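Local coordinates for protein SAM-dependent methyltransferase (Thiobacillus denitrificans, PDB 5EPE) that binds S-adenosyl-L-homocysteine, the by-product of methyl transfer, and probably acts as an S-adenosylmethionine-dependent methyltransferase, at residues Met1-Arg15 against Leu67-Ala79. Residues are numbered along the deposited sequence; the frame is centred on the assembly and turned at random.
Sequences MDIPRIFNITESAHR and LSQLFTEQAKRRA. With SAH (S-adenosyl-L-homocysteine), chain B.
Asp2 and Asn8 reach across to the start of helix 69-79. Asp2 OD2 takes the Gln69 backbone N-H at 3.2 Å, from above the carboxylate plane. Its OD1 accepts from Asn8 ND2 and Ile3 N on opposite faces, and a bridging water carries OD1 on to Leu70 N. Asn8 OD1 accepts from Ser68 OG at 3.1 Å, and with ND2 given to Asp2 this fixes the amide's flip. Ser68 OG in turn N-caps the helix by accepting from Phe71 N at 3.0 Å. Asn8 OD1 also lies above one face of the Phe71 ring, toward its CE1-CZ rim, the amide nearly perpendicular to it. Ile3 sends CD1 to Phe71 CE2 at 3.7 Å and CG2 to O2' of S-adenosylhomocysteine at 3.4 Å, while Leu67 packs CB against the adenine. Farther along, Gln74 NE2 donates to Ser12 O (3.0 Å) and its OE1 is hydrogen-bonded to Ser47 OG. Arg15, extended from CG to NE, lays its guanidinium flat on that of Arg78, centres 3.7 Å apart; Glu49, salt-bridged to Arg78, probably offsets the like charges. In this Rossmann-like methyltransferase fold, the polar network thus ties the N-terminal segment to the helix after strand 61-66, which probably keeps Ile3 against the ribose of the bound S-adenosylhomocysteine.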
loop_
_atom_site.group_PDB
_atom_site.type_symbol
_atom_site.label_atom_id
_atom_site.label_comp_id
_atom_site.label_asym_id
_atom_site.label_seq_id
_atom_site.Cartn_x
_atom_site.Cartn_y
_atom_site.Cartn_z
HETATM N N MSE A 1 37.955 11.768 38.141
HETATM C CA MSE A 1 37.497 11.506 36.749
HETATM C C MSE A 1 36.276 12.339 36.343
HETATM O O MSE A 1 35.690 13.112 37.119
HETATM C CB MSE A 1 37.373 9.983 36.502
HETATM C CG MSE A 1 36.045 9.287 36.847
HETATM SE SE MSE A 1 35.578 7.864 35.522
HETATM C CE MSE A 1 34.332 6.701 36.535
ATOM N N ASP A 2 35.924 12.181 35.075
ATOM C CA ASP A 2 35.021 13.080 34.378
ATOM C C ASP A 2 34.340 12.345 33.236
ATOM O O ASP A 2 34.603 11.168 32.991
ATOM C CB ASP A 2 35.811 14.273 33.807
ATOM C CG ASP A 2 35.063 15.582 33.964
ATOM O OD1 ASP A 2 34.078 15.839 33.275
ATOM O OD2 ASP A 2 35.445 16.349 34.834
ATOM N N ILE A 3 33.485 13.065 32.528
ATOM C CA ILE A 3 32.914 12.583 31.266
ATOM C C ILE A 3 33.832 13.035 30.114
ATOM O O ILE A 3 34.676 13.905 30.305
ATOM C CB ILE A 3 31.444 13.029 31.113
ATOM C CG1 ILE A 3 31.325 14.554 30.894
ATOM C CG2 ILE A 3 30.620 12.585 32.333
ATOM C CD1 ILE A 3 29.915 14.983 30.526
ATOM N N PRO A 4 33.701 12.422 28.936
ATOM C CA PRO A 4 34.588 12.823 27.839
ATOM C C PRO A 4 34.452 14.300 27.444
ATOM O O PRO A 4 33.385 14.918 27.549
ATOM C CB PRO A 4 34.129 11.950 26.665
ATOM C CG PRO A 4 33.483 10.766 27.311
ATOM C CD PRO A 4 32.785 11.336 28.533
ATOM N N ARG A 5 35.559 14.825 26.957
ATOM C CA ARG A 5 35.718 16.252 26.773
ATOM C C ARG A 5 34.721 16.843 25.797
ATOM O O ARG A 5 34.290 17.981 25.964
ATOM C CB ARG A 5 37.128 16.528 26.280
ATOM C CG ARG A 5 37.499 17.994 26.206
ATOM C CD ARG A 5 38.986 18.136 25.875
ATOM N NE ARG A 5 39.213 19.517 25.457
ATOM C CZ ARG A 5 39.744 19.923 24.313
ATOM N NH1 ARG A 5 39.831 21.247 24.119
ATOM N NH2 ARG A 5 40.230 19.070 23.393
ATOM N N ILE A 6 34.398 16.076 24.763
ATOM C CA ILE A 6 33.494 16.521 23.743
ATOM C C ILE A 6 32.100 16.862 24.272
ATOM O O ILE A 6 31.470 17.772 23.755
ATOM C CB ILE A 6 33.330 15.472 22.629
ATOM C CG1 ILE A 6 32.667 16.105 21.380
ATOM C CG2 ILE A 6 32.554 14.226 23.104
ATOM C CD1 ILE A 6 33.687 16.560 20.364
ATOM N N PHE A 7 31.611 16.111 25.264
ATOM C CA PHE A 7 30.320 16.420 25.877
ATOM C C PHE A 7 30.386 17.701 26.627
ATOM O O PHE A 7 29.444 18.433 26.587
ATOM C CB PHE A 7 29.851 15.318 26.832
ATOM C CG PHE A 7 29.612 14.039 26.130
ATOM C CD1 PHE A 7 28.496 13.904 25.312
ATOM C CD2 PHE A 7 30.525 13.003 26.204
ATOM C CE1 PHE A 7 28.268 12.726 24.609
ATOM C CE2 PHE A 7 30.324 11.819 25.497
ATOM C CZ PHE A 7 29.196 11.680 24.697
ATOM N N ASN A 8 31.510 17.969 27.311
ATOM C CA ASN A 8 31.636 19.195 28.066
ATOM C C ASN A 8 31.660 20.367 27.083
ATOM O O ASN A 8 31.049 21.400 27.345
ATOM C CB ASN A 8 32.859 19.176 29.026
ATOM C CG ASN A 8 32.635 18.306 30.265
ATOM O OD1 ASN A 8 31.529 18.234 30.825
ATOM N ND2 ASN A 8 33.697 17.678 30.740
ATOM N N ILE A 9 32.302 20.196 25.935
ATOM C CA ILE A 9 32.359 21.256 24.927
ATOM C C ILE A 9 30.970 21.546 24.288
ATOM O O ILE A 9 30.561 22.678 24.168
ATOM C CB ILE A 9 33.339 20.883 23.810
ATOM C CG1 ILE A 9 34.791 20.979 24.345
ATOM C CG2 ILE A 9 33.171 21.799 22.607
ATOM C CD1 ILE A 9 35.814 20.311 23.447
ATOM N N THR A 10 30.271 20.486 23.901
ATOM C CA THR A 10 29.040 20.581 23.187
ATOM C C THR A 10 27.917 21.134 24.066
ATOM O O THR A 10 27.052 21.872 23.584
ATOM C CB THR A 10 28.714 19.144 22.705
ATOM O OG1 THR A 10 29.714 18.825 21.709
ATOM C CG2 THR A 10 27.446 19.087 22.120
ATOM N N GLU A 11 27.911 20.729 25.351
ATOM C CA GLU A 11 26.818 21.070 26.253
ATOM C C GLU A 11 27.162 22.087 27.333
ATOM O O GLU A 11 26.393 22.275 28.277
ATOM C CB GLU A 11 26.262 19.801 26.849
ATOM C CG GLU A 11 25.631 18.925 25.760
ATOM C CD GLU A 11 24.722 17.831 26.252
ATOM O OE1 GLU A 11 24.565 16.845 25.516
ATOM O OE2 GLU A 11 24.172 17.928 27.345
ATOM N N SER A 12 28.251 22.816 27.141
ATOM C CA SER A 12 28.727 23.758 28.187
ATOM C C SER A 12 27.704 24.884 28.464
ATOM O O SER A 12 27.735 25.498 29.529
ATOM C CB SER A 12 30.071 24.408 27.822
ATOM O OG SER A 12 29.994 25.094 26.566
ATOM N N ALA A 13 26.844 25.184 27.495
ATOM C CA ALA A 13 25.887 26.253 27.647
ATOM C C ALA A 13 24.485 25.713 27.882
ATOM O O ALA A 13 23.533 26.471 27.780
ATOM C CB ALA A 13 25.906 27.118 26.394
ATOM N N HIS A 14 24.311 24.416 28.112
ATOM C CA HIS A 14 22.969 23.864 28.397
ATOM C C HIS A 14 22.679 23.943 29.913
ATOM O O HIS A 14 23.553 23.564 30.686
ATOM C CB HIS A 14 22.939 22.396 28.049
ATOM C CG HIS A 14 22.697 22.107 26.606
ATOM N ND1 HIS A 14 23.474 22.641 25.590
ATOM C CD2 HIS A 14 21.733 21.367 26.007
ATOM C CE1 HIS A 14 23.015 22.193 24.427
ATOM N NE2 HIS A 14 21.934 21.465 24.649
ATOM N N ARG A 15 21.493 24.407 30.309
ATOM C CA ARG A 15 21.017 24.213 31.688
ATOM C C ARG A 15 20.401 22.824 31.838
ATOM O O ARG A 15 20.591 22.198 32.841
ATOM C CB ARG A 15 20.011 25.275 32.091
ATOM C CG ARG A 15 20.660 26.653 32.293
ATOM C CD ARG A 15 19.574 27.646 32.687
ATOM N NE ARG A 15 20.158 28.975 32.841
ATOM C CZ ARG A 15 19.487 30.112 32.742
ATOM N NH1 ARG A 15 18.186 30.127 32.525
ATOM N NH2 ARG A 15 20.125 31.249 32.898
ATOM N N LEU A 67 28.905 13.042 37.542
ATOM C CA LEU A 67 30.290 12.712 37.210
ATOM C C LEU A 67 31.069 13.873 36.553
ATOM O O LEU A 67 32.317 13.881 36.562
ATOM C CB LEU A 67 30.300 11.506 36.257
ATOM C CG LEU A 67 31.611 10.815 35.950
ATOM C CD1 LEU A 67 32.281 10.424 37.251
ATOM C CD2 LEU A 67 31.397 9.604 35.045
ATOM N N SER A 68 30.365 14.820 35.942
ATOM C CA SER A 68 31.043 15.947 35.274
ATOM C C SER A 68 31.469 17.019 36.292
ATOM O O SER A 68 30.652 17.532 37.086
ATOM C CB SER A 68 30.108 16.611 34.247
ATOM O OG SER A 68 30.714 17.806 33.756
ATOM N N GLN A 69 32.730 17.407 36.230
ATOM C CA GLN A 69 33.230 18.452 37.099
ATOM C C GLN A 69 32.645 19.788 36.703
ATOM O O GLN A 69 32.160 20.548 37.543
ATOM C CB GLN A 69 34.763 18.505 37.044
ATOM C CG GLN A 69 35.322 19.291 38.207
ATOM C CD GLN A 69 36.855 19.295 38.260
ATOM O OE1 GLN A 69 37.504 18.241 38.197
ATOM N NE2 GLN A 69 37.433 20.478 38.395
ATOM N N LEU A 70 32.668 20.046 35.402
ATOM C CA LEU A 70 32.065 21.269 34.839
ATOM C C LEU A 70 30.596 21.424 35.266
ATOM O O LEU A 70 30.216 22.457 35.834
ATOM C CB LEU A 70 32.194 21.288 33.306
ATOM C CG LEU A 70 31.547 22.529 32.630
ATOM C CD1 LEU A 70 32.169 23.828 33.149
ATOM C CD2 LEU A 70 31.641 22.451 31.117
ATOM N N PHE A 71 29.793 20.395 35.007
ATOM C CA PHE A 71 28.352 20.506 35.264
ATOM C C PHE A 71 28.065 20.618 36.778
ATOM O O PHE A 71 27.166 21.340 37.196
ATOM C CB PHE A 71 27.535 19.343 34.666
ATOM C CG PHE A 71 27.705 19.112 33.166
ATOM C CD1 PHE A 71 28.172 20.109 32.289
ATOM C CD2 PHE A 71 27.344 17.865 32.622
ATOM C CE1 PHE A 71 28.326 19.856 30.930
ATOM C CE2 PHE A 71 27.481 17.615 31.249
ATOM C CZ PHE A 71 27.993 18.612 30.414
ATOM N N THR A 72 28.848 19.940 37.606
ATOM C CA THR A 72 28.779 20.131 39.057
ATOM C C THR A 72 29.040 21.606 39.465
ATOM O O THR A 72 28.288 22.176 40.271
ATOM C CB THR A 72 29.710 19.167 39.829
ATOM O OG1 THR A 72 29.284 17.808 39.630
ATOM C CG2 THR A 72 29.655 19.471 41.323
ATOM N N GLU A 73 30.069 22.196 38.897
ATOM C CA GLU A 73 30.382 23.608 39.177
ATOM C C GLU A 73 29.250 24.530 38.743
ATOM O O GLU A 73 28.893 25.466 39.477
ATOM C CB GLU A 73 31.676 24.012 38.497
ATOM C CG GLU A 73 32.892 23.332 39.111
ATOM C CD GLU A 73 34.164 23.489 38.262
ATOM O OE1 GLU A 73 34.094 23.970 37.091
ATOM O OE2 GLU A 73 35.251 23.116 38.770
ATOM N N GLN A 74 28.617 24.208 37.602
ATOM C CA GLN A 74 27.492 24.995 37.113
ATOM C C GLN A 74 26.315 24.861 38.036
ATOM O O GLN A 74 25.632 25.846 38.328
ATOM C CB GLN A 74 27.101 24.564 35.678
ATOM C CG GLN A 74 28.221 24.886 34.653
ATOM C CD GLN A 74 27.918 24.435 33.247
ATOM O OE1 GLN A 74 26.985 23.628 33.000
ATOM N NE2 GLN A 74 28.680 24.982 32.284
ATOM N N ALA A 75 26.088 23.646 38.524
ATOM C CA ALA A 75 24.958 23.397 39.433
ATOM C C ALA A 75 25.098 24.234 40.710
ATOM O O ALA A 75 24.145 24.865 41.161
ATOM C CB ALA A 75 24.890 21.919 39.789
ATOM N N LYS A 76 26.289 24.240 41.245
ATOM C CA LYS A 76 26.584 25.062 42.449
ATOM C C LYS A 76 26.415 26.575 42.188
ATOM O O LYS A 76 25.814 27.287 42.997
ATOM C CB LYS A 76 27.985 24.753 42.915
ATOM C CG LYS A 76 28.135 23.370 43.529
ATOM C CD LYS A 76 29.624 23.132 43.781
ATOM C CE LYS A 76 29.944 21.827 44.486
ATOM N NZ LYS A 76 29.187 21.681 45.777
ATOM N N ARG A 77 26.865 27.062 41.033
ATOM C CA ARG A 77 26.621 28.468 40.677
ATOM C C ARG A 77 25.139 28.772 40.477
ATOM O O ARG A 77 24.663 29.862 40.840
ATOM C CB ARG A 77 27.382 28.862 39.426
ATOM C CG ARG A 77 28.871 28.929 39.616
ATOM C CD ARG A 77 29.513 29.745 38.501
ATOM N NE ARG A 77 29.580 28.952 37.256
ATOM C CZ ARG A 77 30.588 28.130 36.944
ATOM N NH1 ARG A 77 31.638 27.978 37.746
ATOM N NH2 ARG A 77 30.573 27.463 35.817
ATOM N N ARG A 78 24.416 27.802 39.913
ATOM C CA ARG A 78 22.978 27.943 39.682
ATOM C C ARG A 78 22.203 28.083 41.023
ATOM O O ARG A 78 21.315 28.950 41.150
ATOM C CB ARG A 78 22.454 26.755 38.861
ATOM C CG ARG A 78 21.072 26.957 38.278
ATOM C CD ARG A 78 20.984 28.127 37.303
ATOM N NE ARG A 78 19.665 28.098 36.673
ATOM C CZ ARG A 78 18.951 29.155 36.303
ATOM N NH1 ARG A 78 19.408 30.392 36.481
ATOM N NH2 ARG A 78 17.732 28.982 35.773
ATOM N N ALA A 79 22.567 27.261 42.011
ATOM C CA ALA A 79 21.878 27.267 43.301
ATOM C C ALA A 79 22.117 28.608 44.020
ATOM O O ALA A 79 21.219 29.173 44.645
ATOM C CB ALA A 79 22.366 26.108 44.176
HETATM N N SAH B . 19.646 14.818 34.554
HETATM C CA SAH B . 20.480 15.903 33.913
HETATM C CB SAH B . 21.635 15.297 33.139
HETATM C CG SAH B . 21.299 14.321 31.996
HETATM S SD SAH B . 22.676 13.992 30.927
HETATM C C SAH B . 19.671 16.815 33.017
HETATM O O SAH B . 18.582 16.416 32.560
HETATM O OXT SAH B . 20.072 17.959 32.717
HETATM C "C5'" SAH B . 23.542 12.570 31.653
HETATM C "C4'" SAH B . 24.353 13.002 32.878
HETATM O "O4'" SAH B . 24.893 11.847 33.535
HETATM C "C3'" SAH B . 25.540 13.930 32.560
HETATM O "O3'" SAH B . 25.394 15.123 33.352
HETATM C "C2'" SAH B . 26.790 13.146 32.971
HETATM O "O2'" SAH B . 27.780 13.961 33.579
HETATM C "C1'" SAH B . 26.212 12.215 34.002
HETATM N N9 SAH B . 26.893 10.946 34.303
HETATM C C8 SAH B . 27.384 10.038 33.405
HETATM N N7 SAH B . 27.857 8.977 34.021
HETATM C C5 SAH B . 27.649 9.224 35.382
HETATM C C6 SAH B . 27.951 8.485 36.557
HETATM N N6 SAH B . 28.544 7.272 36.482
HETATM N N1 SAH B . 27.611 8.992 37.769
HETATM C C2 SAH B . 27.020 10.210 37.815
HETATM N N3 SAH B . 26.714 10.998 36.765
HETATM C C4 SAH B . 27.050 10.437 35.558
HETATM O O HOH W 1 34.115 18.674 33.539
HETATM O O HOH W 2 37.531 15.838 36.745
HETATM O O HOH W 3 24.629 25.118 32.609
#